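Local coordinates for protein DNA alpha-glucosyltransferase (PDB 1Y6F) that belongs to the GT-B clan of glycosyltransferases, whose members are built from two Rossmann-like domains facing each other across a cleft, at residues S142-G147 with Y303-L308; D138-H143 with P172-F177; L296-Q301 with V323-T328. One frame throughout, in Å; residues are numbered along the deposited sequence.

Contact 1 of 3, residues S142-G147 with Y303-L308; sequences SHSDNG and YLQRSL. With UPG (uridine-5'-diphosphate-glucose), chain E.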
loop_
_atom_site.group_PDB
_atom_site.type_symbol
_atom_site.label_atom_id
_atom_site.label_comp_id
_atom_site.label_asym_id
_atom_site.label_seq_id
_atom_site.Cartn_x
_atom_site.Cartn_y
_atom_site.Cartn_z
ATOM N N SER C 142 2.473 -14.175 -2.159
ATOM C CA SER C 142 3.189 -13.157 -2.949
ATOM C C SER C 142 2.139 -12.427 -3.779
ATOM O O SER C 142 1.002 -12.896 -3.893
ATOM C CB SER C 142 4.221 -13.784 -3.886
ATOM O OG SER C 142 3.581 -14.432 -4.980
ATOM N N HIS C 143 2.505 -11.281 -4.348
ATOM C CA HIS C 143 1.564 -10.516 -5.165
ATOM C C HIS C 143 1.366 -11.091 -6.570
ATOM O O HIS C 143 0.386 -10.763 -7.237
ATOM C CB HIS C 143 2.028 -9.060 -5.316
ATOM C CG HIS C 143 1.799 -8.224 -4.100
ATOM N ND1 HIS C 143 0.537 -7.942 -3.620
ATOM C CD2 HIS C 143 2.669 -7.647 -3.240
ATOM C CE1 HIS C 143 0.644 -7.233 -2.512
ATOM N NE2 HIS C 143 1.926 -7.040 -2.261
ATOM N N SER C 144 2.285 -11.936 -7.026
ATOM C CA SER C 144 2.161 -12.471 -8.380
ATOM C C SER C 144 2.899 -13.770 -8.655
ATOM O O SER C 144 4.069 -13.913 -8.308
ATOM C CB SER C 144 2.645 -11.422 -9.383
ATOM O OG SER C 144 2.694 -11.961 -10.692
ATOM N N ASP C 145 2.223 -14.708 -9.309
ATOM C CA ASP C 145 2.855 -15.982 -9.641
ATOM C C ASP C 145 4.013 -15.753 -10.610
ATOM O O ASP C 145 4.949 -16.556 -10.676
ATOM C CB ASP C 145 1.840 -16.942 -10.262
ATOM C CG ASP C 145 0.725 -17.316 -9.301
ATOM O OD1 ASP C 145 1.029 -17.716 -8.151
ATOM O OD2 ASP C 145 -0.457 -17.218 -9.701
ATOM N N ASN C 146 3.952 -14.643 -11.344
ATOM C CA ASN C 146 4.989 -14.297 -12.314
ATOM C C ASN C 146 5.871 -13.142 -11.857
ATOM O O ASN C 146 6.621 -12.571 -12.648
ATOM C CB ASN C 146 4.355 -13.991 -13.685
ATOM C CG ASN C 146 3.782 -15.240 -14.345
ATOM O OD1 ASN C 146 4.525 -16.136 -14.736
ATOM N ND2 ASN C 146 2.455 -15.317 -14.443
ATOM N N GLY C 147 5.792 -12.805 -10.575
ATOM C CA GLY C 147 6.621 -11.730 -10.062
ATOM C C GLY C 147 8.011 -12.264 -9.802
ATOM O O GLY C 147 8.216 -13.475 -9.831
ATOM N N TYR C 303 4.578 -8.263 -12.482
ATOM C CA TYR C 303 4.322 -8.024 -11.063
ATOM C C TYR C 303 2.846 -7.855 -10.713
ATOM O O TYR C 303 2.498 -7.773 -9.536
ATOM C CB TYR C 303 5.041 -6.758 -10.599
ATOM C CG TYR C 303 6.533 -6.733 -10.797
ATOM C CD1 TYR C 303 7.364 -7.625 -10.120
ATOM C CD2 TYR C 303 7.124 -5.768 -11.614
ATOM C CE1 TYR C 303 8.756 -7.550 -10.248
ATOM C CE2 TYR C 303 8.506 -5.684 -11.750
ATOM C CZ TYR C 303 9.320 -6.574 -11.064
ATOM O OH TYR C 303 10.692 -6.467 -11.170
ATOM N N LEU C 304 1.985 -7.804 -11.724
ATOM C CA LEU C 304 0.560 -7.574 -11.491
ATOM C C LEU C 304 -0.383 -8.735 -11.752
ATOM O O LEU C 304 -0.429 -9.296 -12.850
ATOM C CB LEU C 304 0.096 -6.366 -12.319
ATOM C CG LEU C 304 0.800 -5.035 -12.032
ATOM C CD1 LEU C 304 0.338 -3.987 -13.020
ATOM C CD2 LEU C 304 0.494 -4.594 -10.611
ATOM N N GLN C 305 -1.161 -9.072 -10.734
ATOM C CA GLN C 305 -2.120 -10.155 -10.840
ATOM C C GLN C 305 -3.485 -9.618 -10.430
ATOM O O GLN C 305 -4.301 -9.293 -11.289
ATOM C CB GLN C 305 -1.696 -11.349 -9.958
ATOM C CG GLN C 305 -2.478 -12.623 -10.275
ATOM C CD GLN C 305 -1.775 -13.890 -9.822
ATOM O OE1 GLN C 305 -0.549 -14.009 -9.946
ATOM N NE2 GLN C 305 -2.553 -14.858 -9.311
ATOM N N ARG C 306 -3.728 -9.513 -9.122
ATOM C CA ARG C 306 -4.992 -8.986 -8.608
ATOM C C ARG C 306 -4.768 -7.848 -7.607
ATOM O O ARG C 306 -5.717 -7.188 -7.181
ATOM C CB ARG C 306 -5.789 -10.087 -7.903
ATOM C CG ARG C 306 -6.145 -11.291 -8.768
ATOM C CD ARG C 306 -7.031 -12.293 -8.000
ATOM N NE ARG C 306 -6.359 -12.861 -6.832
ATOM C CZ ARG C 306 -6.990 -13.455 -5.822
ATOM N NH1 ARG C 306 -6.297 -13.945 -4.800
ATOM N NH2 ARG C 306 -8.318 -13.555 -5.826
ATOM N N SER C 307 -3.513 -7.603 -7.252
ATOM C CA SER C 307 -3.202 -6.604 -6.250
ATOM C C SER C 307 -3.200 -5.131 -6.574
ATOM O O SER C 307 -2.321 -4.602 -7.276
ATOM C CB SER C 307 -1.878 -6.933 -5.557
ATOM O OG SER C 307 -2.037 -7.971 -4.606
ATOM N N LEU C 308 -4.205 -4.464 -6.029
ATOM C CA LEU C 308 -4.305 -3.027 -6.154
ATOM C C LEU C 308 -3.524 -2.607 -4.885
ATOM O O LEU C 308 -3.251 -3.450 -4.022
ATOM C CB LEU C 308 -5.783 -2.631 -6.087
ATOM C CG LEU C 308 -6.293 -1.567 -7.054
ATOM C CD1 LEU C 308 -5.663 -1.753 -8.422
ATOM C CD2 LEU C 308 -7.811 -1.642 -7.130
HETATM N N1 UPG E . 0.898 6.439 3.639
HETATM C C2 UPG E . 0.788 7.306 4.705
HETATM N N3 UPG E . 1.732 8.300 4.739
HETATM C C4 UPG E . 2.743 8.513 3.829
HETATM C C5 UPG E . 2.769 7.591 2.739
HETATM C C6 UPG E . 1.865 6.612 2.681
HETATM O O2 UPG E . -0.083 7.206 5.554
HETATM O O4 UPG E . 3.554 9.410 4.032
HETATM C C1C UPG E . -0.031 5.306 3.585
HETATM C C2C UPG E . -0.940 5.238 2.362
HETATM O O2C UPG E . -2.113 5.984 2.595
HETATM C C3C UPG E . -1.220 3.738 2.301
HETATM C C4C UPG E . 0.125 3.144 2.694
HETATM O O4C UPG E . 0.751 4.132 3.552
HETATM O O3C UPG E . -2.197 3.383 3.273
HETATM C C5C UPG E . 1.048 2.826 1.542
HETATM O O5C UPG E . 0.646 1.607 0.935
HETATM P PA UPG E . 0.651 1.401 -0.640
HETATM O O1A UPG E . 0.385 -0.035 -0.861
HETATM O O2A UPG E . -0.258 2.410 -1.243
HETATM O O3A UPG E . 2.174 1.776 -1.091
HETATM P PB UPG E . 3.600 1.086 -0.700
HETATM O O1B UPG E . 4.405 0.999 -1.937
HETATM O O2B UPG E . 4.131 1.842 0.452
HETATM O O3B UPG E . 3.184 -0.387 -0.242
HETATM C "C1'" UPG E . 3.940 -1.626 -0.464
HETATM C "C2'" UPG E . 4.053 -2.074 -1.922
HETATM C "C3'" UPG E . 2.629 -2.184 -2.479
HETATM C "C4'" UPG E . 1.825 -3.209 -1.655
HETATM C "C5'" UPG E . 1.908 -2.907 -0.142
HETATM C "C6'" UPG E . 1.361 -4.036 0.717
HETATM O "O2'" UPG E . 4.832 -1.157 -2.675
HETATM O "O3'" UPG E . 2.655 -2.567 -3.848
HETATM O "O4'" UPG E . 0.464 -3.171 -2.065
HETATM O "O5'" UPG E . 3.286 -2.676 0.281
HETATM O "O6'" UPG E . 1.261 -5.257 -0.011
HETATM O O HOH W 1 -1.146 -8.388 -8.145
#
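In the cleft between the two Rossmann-like domains, His143, just past strand 139-142, meets Ser307 in the loop before helix 310-317. Ser307 OG lies at the edge of the imidazole, in its plane, 2.8 Å from His143 ND1 and hydrogen-bonded to it. At the other ring nitrogen, His143 NE2 gives a weak hydrogen bond to UPG O6' (2.9 Å); a two-nitrogen ring suits such a link between loop and ligand. Gln305 grips the turn Ser144-Gly147. Its CG stands anti to the backbone N (chi1 -167°) and the chain runs on extended, which carries the amide to Asp145. There Gln305 OE1 accepts a nearly straight bond from Asp145 N (2.9 Å, 172°) in the carbonyl plane, while Gln305 NE2 donates to Asp145 OD2 at 3.2 Å from above the carboxylate plane. A water takes the N-H groups of Gln305 and Ser307 and donates to His143 O at 3.0 Å. Ser144 OG accepts from Asn146 N in an ST turn and also bonds to Lys302 O. The donor and acceptor ends of one amide thus clasp the turn, and the partners at the two nitrogens of His143, one of them weakly bound, probably limit the rotation of its ring.

Contact 2 of 3, residues D138-H143 with P172-F177; sequences DVIFSH and PTVYNF. With UPG (uridine-5'-diphosphate-glucose), chain E.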
loop_
_atom_site.group_PDB
_atom_site.type_symbol
_atom_site.label_atom_id
_atom_site.label_comp_id
_atom_site.label_asym_id
_atom_site.label_seq_id
_atom_site.Cartn_x
_atom_site.Cartn_y
_atom_site.Cartn_z
ATOM N N ASP C 138 5.130 -22.440 6.684
ATOM C CA ASP C 138 4.215 -23.533 6.386
ATOM C C ASP C 138 3.297 -23.035 5.286
ATOM O O ASP C 138 2.625 -23.817 4.618
ATOM C CB ASP C 138 3.398 -23.902 7.631
ATOM C CG ASP C 138 4.253 -24.511 8.740
ATOM O OD1 ASP C 138 4.138 -24.045 9.905
ATOM O OD2 ASP C 138 5.036 -25.452 8.448
ATOM N N VAL C 139 3.273 -21.717 5.109
ATOM C CA VAL C 139 2.459 -21.071 4.084
ATOM C C VAL C 139 3.177 -19.817 3.592
ATOM O O VAL C 139 3.768 -19.084 4.388
ATOM C CB VAL C 139 1.058 -20.668 4.621
ATOM C CG1 VAL C 139 0.297 -19.845 3.564
ATOM C CG2 VAL C 139 0.256 -21.915 4.951
ATOM N N ILE C 140 3.121 -19.579 2.282
ATOM C CA ILE C 140 3.772 -18.420 1.677
ATOM C C ILE C 140 2.829 -17.730 0.696
ATOM O O ILE C 140 2.066 -18.387 -0.015
ATOM C CB ILE C 140 5.043 -18.831 0.896
ATOM C CG1 ILE C 140 5.953 -19.687 1.775
ATOM C CG2 ILE C 140 5.804 -17.592 0.453
ATOM C CD1 ILE C 140 7.038 -20.394 0.992
ATOM N N PHE C 141 2.888 -16.404 0.657
ATOM C CA PHE C 141 2.045 -15.628 -0.254
ATOM C C PHE C 141 2.929 -14.640 -0.994
ATOM O O PHE C 141 4.004 -14.303 -0.507
ATOM C CB PHE C 141 0.986 -14.808 0.504
ATOM C CG PHE C 141 -0.064 -15.625 1.208
ATOM C CD1 PHE C 141 0.067 -15.943 2.549
ATOM C CD2 PHE C 141 -1.206 -16.039 0.535
ATOM C CE1 PHE C 141 -0.927 -16.653 3.217
ATOM C CE2 PHE C 141 -2.204 -16.751 1.187
ATOM C CZ PHE C 141 -2.065 -17.058 2.537
ATOM N N SER C 142 2.473 -14.175 -2.159
ATOM C CA SER C 142 3.189 -13.157 -2.949
ATOM C C SER C 142 2.139 -12.427 -3.779
ATOM O O SER C 142 1.002 -12.896 -3.893
ATOM C CB SER C 142 4.221 -13.784 -3.886
ATOM O OG SER C 142 3.581 -14.432 -4.980
ATOM N N HIS C 143 2.505 -11.281 -4.348
ATOM C CA HIS C 143 1.564 -10.516 -5.165
ATOM C C HIS C 143 1.366 -11.091 -6.570
ATOM O O HIS C 143 0.386 -10.763 -7.237
ATOM C CB HIS C 143 2.028 -9.060 -5.316
ATOM C CG HIS C 143 1.799 -8.224 -4.100
ATOM N ND1 HIS C 143 0.537 -7.942 -3.620
ATOM C CD2 HIS C 143 2.669 -7.647 -3.240
ATOM C CE1 HIS C 143 0.644 -7.233 -2.512
ATOM N NE2 HIS C 143 1.926 -7.040 -2.261
ATOM N N PRO C 172 8.166 -25.177 -2.194
ATOM C CA PRO C 172 6.865 -24.925 -1.569
ATOM C C PRO C 172 5.929 -24.187 -2.521
ATOM O O PRO C 172 6.381 -23.510 -3.440
ATOM C CB PRO C 172 7.225 -24.056 -0.368
ATOM C CG PRO C 172 8.615 -24.459 -0.053
ATOM C CD PRO C 172 9.243 -24.561 -1.405
ATOM N N THR C 173 4.627 -24.315 -2.309
ATOM C CA THR C 173 3.678 -23.597 -3.150
ATOM C C THR C 173 3.670 -22.147 -2.667
ATOM O O THR C 173 3.900 -21.882 -1.490
ATOM C CB THR C 173 2.235 -24.137 -3.004
ATOM O OG1 THR C 173 2.199 -25.533 -3.305
ATOM C CG2 THR C 173 1.303 -23.409 -3.959
ATOM N N VAL C 174 3.428 -21.212 -3.576
ATOM C CA VAL C 174 3.349 -19.799 -3.217
ATOM C C VAL C 174 1.968 -19.358 -3.657
ATOM O O VAL C 174 1.678 -19.340 -4.852
ATOM C CB VAL C 174 4.403 -18.940 -3.952
ATOM C CG1 VAL C 174 4.106 -17.457 -3.749
ATOM C CG2 VAL C 174 5.774 -19.249 -3.424
ATOM N N TYR C 175 1.107 -19.035 -2.697
ATOM C CA TYR C 175 -0.245 -18.605 -3.030
ATOM C C TYR C 175 -0.255 -17.110 -3.268
ATOM O O TYR C 175 0.589 -16.383 -2.755
ATOM C CB TYR C 175 -1.212 -18.927 -1.906
ATOM C CG TYR C 175 -1.328 -20.391 -1.568
ATOM C CD1 TYR C 175 -2.162 -21.237 -2.304
ATOM C CD2 TYR C 175 -0.626 -20.926 -0.487
ATOM C CE1 TYR C 175 -2.297 -22.576 -1.964
ATOM C CE2 TYR C 175 -0.750 -22.259 -0.138
ATOM C CZ TYR C 175 -1.589 -23.080 -0.877
ATOM O OH TYR C 175 -1.731 -24.393 -0.502
ATOM N N ASN C 176 -1.215 -16.667 -4.065
ATOM C CA ASN C 176 -1.370 -15.265 -4.390
ATOM C C ASN C 176 -2.308 -14.621 -3.376
ATOM O O ASN C 176 -3.226 -15.267 -2.864
ATOM C CB ASN C 176 -1.948 -15.132 -5.802
ATOM C CG ASN C 176 -2.374 -13.715 -6.133
ATOM O OD1 ASN C 176 -3.546 -13.349 -5.979
ATOM N ND2 ASN C 176 -1.423 -12.905 -6.586
ATOM N N PHE C 177 -2.075 -13.353 -3.065
ATOM C CA PHE C 177 -2.963 -12.678 -2.131
ATOM C C PHE C 177 -3.141 -11.256 -2.595
ATOM O O PHE C 177 -2.457 -10.810 -3.512
ATOM C CB PHE C 177 -2.384 -12.686 -0.711
ATOM C CG PHE C 177 -1.294 -11.673 -0.493
ATOM C CD1 PHE C 177 -1.562 -10.477 0.168
ATOM C CD2 PHE C 177 -0.002 -11.912 -0.951
ATOM C CE1 PHE C 177 -0.555 -9.526 0.376
ATOM C CE2 PHE C 177 1.025 -10.973 -0.756
ATOM C CZ PHE C 177 0.746 -9.772 -0.087
HETATM N N1 UPG E . 0.898 6.439 3.639
HETATM C C2 UPG E . 0.788 7.306 4.705
HETATM N N3 UPG E . 1.732 8.300 4.739
HETATM C C4 UPG E . 2.743 8.513 3.829
HETATM C C5 UPG E . 2.769 7.591 2.739
HETATM C C6 UPG E . 1.865 6.612 2.681
HETATM O O2 UPG E . -0.083 7.206 5.554
HETATM O O4 UPG E . 3.554 9.410 4.032
HETATM C C1C UPG E . -0.031 5.306 3.585
HETATM C C2C UPG E . -0.940 5.238 2.362
HETATM O O2C UPG E . -2.113 5.984 2.595
HETATM C C3C UPG E . -1.220 3.738 2.301
HETATM C C4C UPG E . 0.125 3.144 2.694
HETATM O O4C UPG E . 0.751 4.132 3.552
HETATM O O3C UPG E . -2.197 3.383 3.273
HETATM C C5C UPG E . 1.048 2.826 1.542
HETATM O O5C UPG E . 0.646 1.607 0.935
HETATM P PA UPG E . 0.651 1.401 -0.640
HETATM O O1A UPG E . 0.385 -0.035 -0.861
HETATM O O2A UPG E . -0.258 2.410 -1.243
HETATM O O3A UPG E . 2.174 1.776 -1.091
HETATM P PB UPG E . 3.600 1.086 -0.700
HETATM O O1B UPG E . 4.405 0.999 -1.937
HETATM O O2B UPG E . 4.131 1.842 0.452
HETATM O O3B UPG E . 3.184 -0.387 -0.242
HETATM C "C1'" UPG E . 3.940 -1.626 -0.464
HETATM C "C2'" UPG E . 4.053 -2.074 -1.922
HETATM C "C3'" UPG E . 2.629 -2.184 -2.479
HETATM C "C4'" UPG E . 1.825 -3.209 -1.655
HETATM C "C5'" UPG E . 1.908 -2.907 -0.142
HETATM C "C6'" UPG E . 1.361 -4.036 0.717
HETATM O "O2'" UPG E . 4.832 -1.157 -2.675
HETATM O "O3'" UPG E . 2.655 -2.567 -3.848
HETATM O "O4'" UPG E . 0.464 -3.171 -2.065
HETATM O "O5'" UPG E . 3.286 -2.676 0.281
HETATM O "O6'" UPG E . 1.261 -5.257 -0.011
#
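Phe141 and Tyr175 sit side by side on parallel strands, their side chains on the same sheet face. Tyr175 N bonds to Ile140 O at 2.9 Å. Ser142 N bonds in turn to Tyr175 O, and Phe177 N to Ser142 O, the alternating ladder of a parallel pair. Phe141 CD2 rests 3.8 Å from Tyr175 CB, the two side chains passing at a slant, and Phe141 CB packs closely on Phe177 CD2 at 3.4 Å. Phe177 reaches this place because its CG lies between the backbone N and the carbonyl carbon (chi1 78°), which turns the ring back beside Phe141 CB and the Ser142 backbone, with Ser142 N near the ring plane at its edge. Its tip, CZ, then lies over one face of the His143 ring, toward the rim, 3.5 Å from His143 CE1, with the planes 33° apart. On the other sheet face Val174, its CG1 anti to the backbone N (chi1 169°), brings that methyl to 3.3 Å from Ser142 OG, whose hydrogen-bonding partner is Asn150. Next to Val174, Ile140 turns CD1 to 3.9 Å from Pro172 CB; beta-branched Ile140 and Val174 suit these extended positions. Helix 390-402 packs against Phe141 and Tyr175, helix 148-157 against Ile140 and Val174. A parallel edge strand, 175-176, with helices on both faces is the Rossmann-like arrangement of the GT-B fold.

Contact 3 of 3, residues L296-Q301 with V323-T328; sequences LSKLNQ and VFWKST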
loop_
_atom_site.group_PDB
_atom_site.type_symbol
_atom_site.label_atom_id
_atom_site.label_comp_id
_atom_site.label_asym_id
_atom_site.label_seq_id
_atom_site.Cartn_x
_atom_site.Cartn_y
_atom_site.Cartn_z
ATOM N N LEU C 296 -0.799 7.026 -9.872
ATOM C CA LEU C 296 -0.285 6.518 -11.134
ATOM C C LEU C 296 0.757 5.413 -11.088
ATOM O O LEU C 296 1.741 5.459 -11.824
ATOM C CB LEU C 296 0.242 7.686 -11.970
ATOM C CG LEU C 296 -0.803 8.499 -12.747
ATOM C CD1 LEU C 296 -1.990 8.812 -11.865
ATOM C CD2 LEU C 296 -0.175 9.785 -13.245
ATOM N N SER C 297 0.544 4.411 -10.242
ATOM C CA SER C 297 1.485 3.303 -10.167
ATOM C C SER C 297 1.471 2.633 -11.532
ATOM O O SER C 297 0.416 2.239 -12.024
ATOM C CB SER C 297 1.061 2.297 -9.093
ATOM O OG SER C 297 1.201 2.844 -7.792
ATOM N N LYS C 298 2.637 2.512 -12.146
ATOM C CA LYS C 298 2.725 1.895 -13.463
ATOM C C LYS C 298 3.630 0.669 -13.443
ATOM O O LYS C 298 4.510 0.500 -14.290
ATOM C CB LYS C 298 3.227 2.923 -14.484
ATOM C CG LYS C 298 4.505 3.634 -14.066
ATOM C CD LYS C 298 4.832 4.789 -15.008
ATOM C CE LYS C 298 6.151 5.456 -14.637
ATOM N NZ LYS C 298 6.505 6.583 -15.555
ATOM N N LEU C 299 3.400 -0.181 -12.451
ATOM C CA LEU C 299 4.151 -1.420 -12.274
ATOM C C LEU C 299 4.105 -2.231 -13.578
ATOM O O LEU C 299 3.278 -1.966 -14.446
ATOM C CB LEU C 299 3.498 -2.211 -11.144
ATOM C CG LEU C 299 4.317 -2.939 -10.083
ATOM C CD1 LEU C 299 5.390 -2.023 -9.515
ATOM C CD2 LEU C 299 3.358 -3.421 -8.988
ATOM N N ASN C 300 4.970 -3.228 -13.722
ATOM C CA ASN C 300 4.958 -4.021 -14.948
ATOM C C ASN C 300 4.180 -5.341 -14.904
ATOM O O ASN C 300 4.172 -6.040 -13.898
ATOM C CB ASN C 300 6.381 -4.300 -15.409
ATOM C CG ASN C 300 6.413 -5.145 -16.658
ATOM O OD1 ASN C 300 6.114 -6.341 -16.623
ATOM N ND2 ASN C 300 6.750 -4.522 -17.782
ATOM N N GLN C 301 3.545 -5.669 -16.029
ATOM C CA GLN C 301 2.733 -6.885 -16.226
ATOM C C GLN C 301 3.079 -8.117 -15.370
ATOM O O GLN C 301 2.188 -8.772 -14.820
ATOM C CB GLN C 301 2.778 -7.267 -17.720
ATOM C CG GLN C 301 2.265 -8.667 -18.108
ATOM C CD GLN C 301 0.746 -8.784 -18.127
ATOM O OE1 GLN C 301 0.047 -7.889 -18.607
ATOM N NE2 GLN C 301 0.230 -9.904 -17.629
ATOM N N VAL C 323 -8.238 8.360 -10.225
ATOM C CA VAL C 323 -7.586 8.507 -11.511
ATOM C C VAL C 323 -6.335 7.637 -11.435
ATOM O O VAL C 323 -5.344 8.024 -10.811
ATOM C CB VAL C 323 -7.209 9.976 -11.790
ATOM C CG1 VAL C 323 -6.426 10.085 -13.083
ATOM C CG2 VAL C 323 -8.475 10.817 -11.884
ATOM N N PHE C 324 -6.410 6.449 -12.043
ATOM C CA PHE C 324 -5.306 5.480 -12.060
ATOM C C PHE C 324 -4.603 5.389 -13.414
ATOM O O PHE C 324 -5.055 5.946 -14.408
ATOM C CB PHE C 324 -5.792 4.059 -11.744
ATOM C CG PHE C 324 -6.512 3.912 -10.441
ATOM C CD1 PHE C 324 -6.347 4.835 -9.413
ATOM C CD2 PHE C 324 -7.348 2.814 -10.236
ATOM C CE1 PHE C 324 -7.009 4.667 -8.198
ATOM C CE2 PHE C 324 -8.012 2.633 -9.028
ATOM C CZ PHE C 324 -7.844 3.560 -8.006
ATOM N N TRP C 325 -3.506 4.643 -13.438
ATOM C CA TRP C 325 -2.735 4.439 -14.653
ATOM C C TRP C 325 -3.431 3.360 -15.479
ATOM O O TRP C 325 -3.785 2.304 -14.959
ATOM C CB TRP C 325 -1.311 4.015 -14.292
ATOM C CG TRP C 325 -0.361 3.977 -15.460
ATOM C CD1 TRP C 325 -0.023 2.888 -16.204
ATOM C CD2 TRP C 325 0.397 5.073 -15.987
ATOM N NE1 TRP C 325 0.906 3.233 -17.155
ATOM C CE2 TRP C 325 1.181 4.567 -17.044
ATOM C CE3 TRP C 325 0.490 6.434 -15.665
ATOM C CZ2 TRP C 325 2.045 5.369 -17.782
ATOM C CZ3 TRP C 325 1.351 7.231 -16.399
ATOM C CH2 TRP C 325 2.118 6.697 -17.446
ATOM N N LYS C 326 -3.617 3.634 -16.767
ATOM C CA LYS C 326 -4.302 2.715 -17.672
ATOM C C LYS C 326 -3.746 1.288 -17.717
ATOM O O LYS C 326 -4.450 0.332 -17.375
ATOM C CB LYS C 326 -4.316 3.298 -19.087
ATOM C CG LYS C 326 -5.364 2.690 -19.994
ATOM C CD LYS C 326 -5.113 3.082 -21.438
ATOM C CE LYS C 326 -6.175 2.504 -22.365
ATOM N NZ LYS C 326 -5.947 2.896 -23.788
ATOM N N SER C 327 -2.494 1.145 -18.142
ATOM C CA SER C 327 -1.872 -0.172 -18.245
ATOM C C SER C 327 -2.106 -1.027 -16.991
ATOM O O SER C 327 -2.351 -2.233 -17.087
ATOM C CB SER C 327 -0.368 -0.030 -18.498
ATOM O OG SER C 327 0.334 0.288 -17.309
ATOM N N THR C 328 -2.032 -0.398 -15.822
ATOM C CA THR C 328 -2.237 -1.090 -14.558
ATOM C C THR C 328 -3.623 -1.712 -14.506
ATOM O O THR C 328 -3.771 -2.897 -14.202
ATOM C CB THR C 328 -2.063 -0.120 -13.363
ATOM O OG1 THR C 328 -0.675 0.221 -13.226
ATOM C CG2 THR C 328 -2.552 -0.754 -12.075
#
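Val323, on strand 321-325, meets Leu296 through its backbone: Leu296 CD1 lies 3.6 Å from Val323 O. While CD1 meets the Val323 carbonyl, CG of the same Leu296 packs on the indole of Trp325, which dominates the contact. Trp325 CG is anti to its own backbone N (chi1 -171°), and this sends the ring out past Leu296, which meets its edge, and under Lys298, which lies over one face. At the edge, near the ring plane, Leu296 CG is 3.8 Å from Trp325 CE3, the two side chains crossing at about a right angle. Over the face, Lys298 CB stands 3.5 Å from the centroid of the five-membered ring, only 9° off the normal, a CH-pi contact. Farther along, Lys298 CD passes 4.0 Å from Trp325 CZ2, at the benzo half of the indole. A lysine suits this place because its long methylene chain can lie over an aromatic face while its ammonium leads away from the contact. Nearer the backbone, Trp325 CB comes within 3.4 Å of Ser297 O.

Trp325 also takes the N-cap position, right before helix 326-331. In the first turn of that helix Thr328 faces the loop again, and Thr328 OG1 donates to Ser297 O at 2.6 Å, tilted 26° from the carbonyl plane. The short hydroxyl of a threonine can satisfy this buried carbonyl, while Ser297 OG bonds to Gln295 and Glu309.

The loop therefore continues the neighbourhood of two adjacent parallel strands, 290-295 and 321-325, beyond their carboxyl ends. Strand 349-351 flanks Val323 and Leu296 through Phe351, Gln216 of helix 214-225 touches both Leu296 and Trp325, and the backbone of Lys298 is hydrogen-bonded to that of Trp211.

Overall arrangement
Contacts 1 and 2 share Ser142 and His143, and their centres lie 11 Å apart: the first strand of contact 2 runs straight into the loop of contact 1. Arg306 NE of contact 1 also lies 3.0 Å from Asn176 OD1 of contact 2, a probable hydrogen bond. Contact 3, in the other domain, is centred 13 Å from contact 1; Leu304 CD2 packs on Leu299 CD2 at 3.5 Å. The loop holding 296-301 and 303-308 leaves strand 290-295, reaches across the cleft to 142-147 and returns to helix 310-317, so contact 1 lies between contacts 2 and 3, whose centres are 24 Å apart. UPG occupies this cleft, touched by His143 and about 5 Å from the side chain of Leu299.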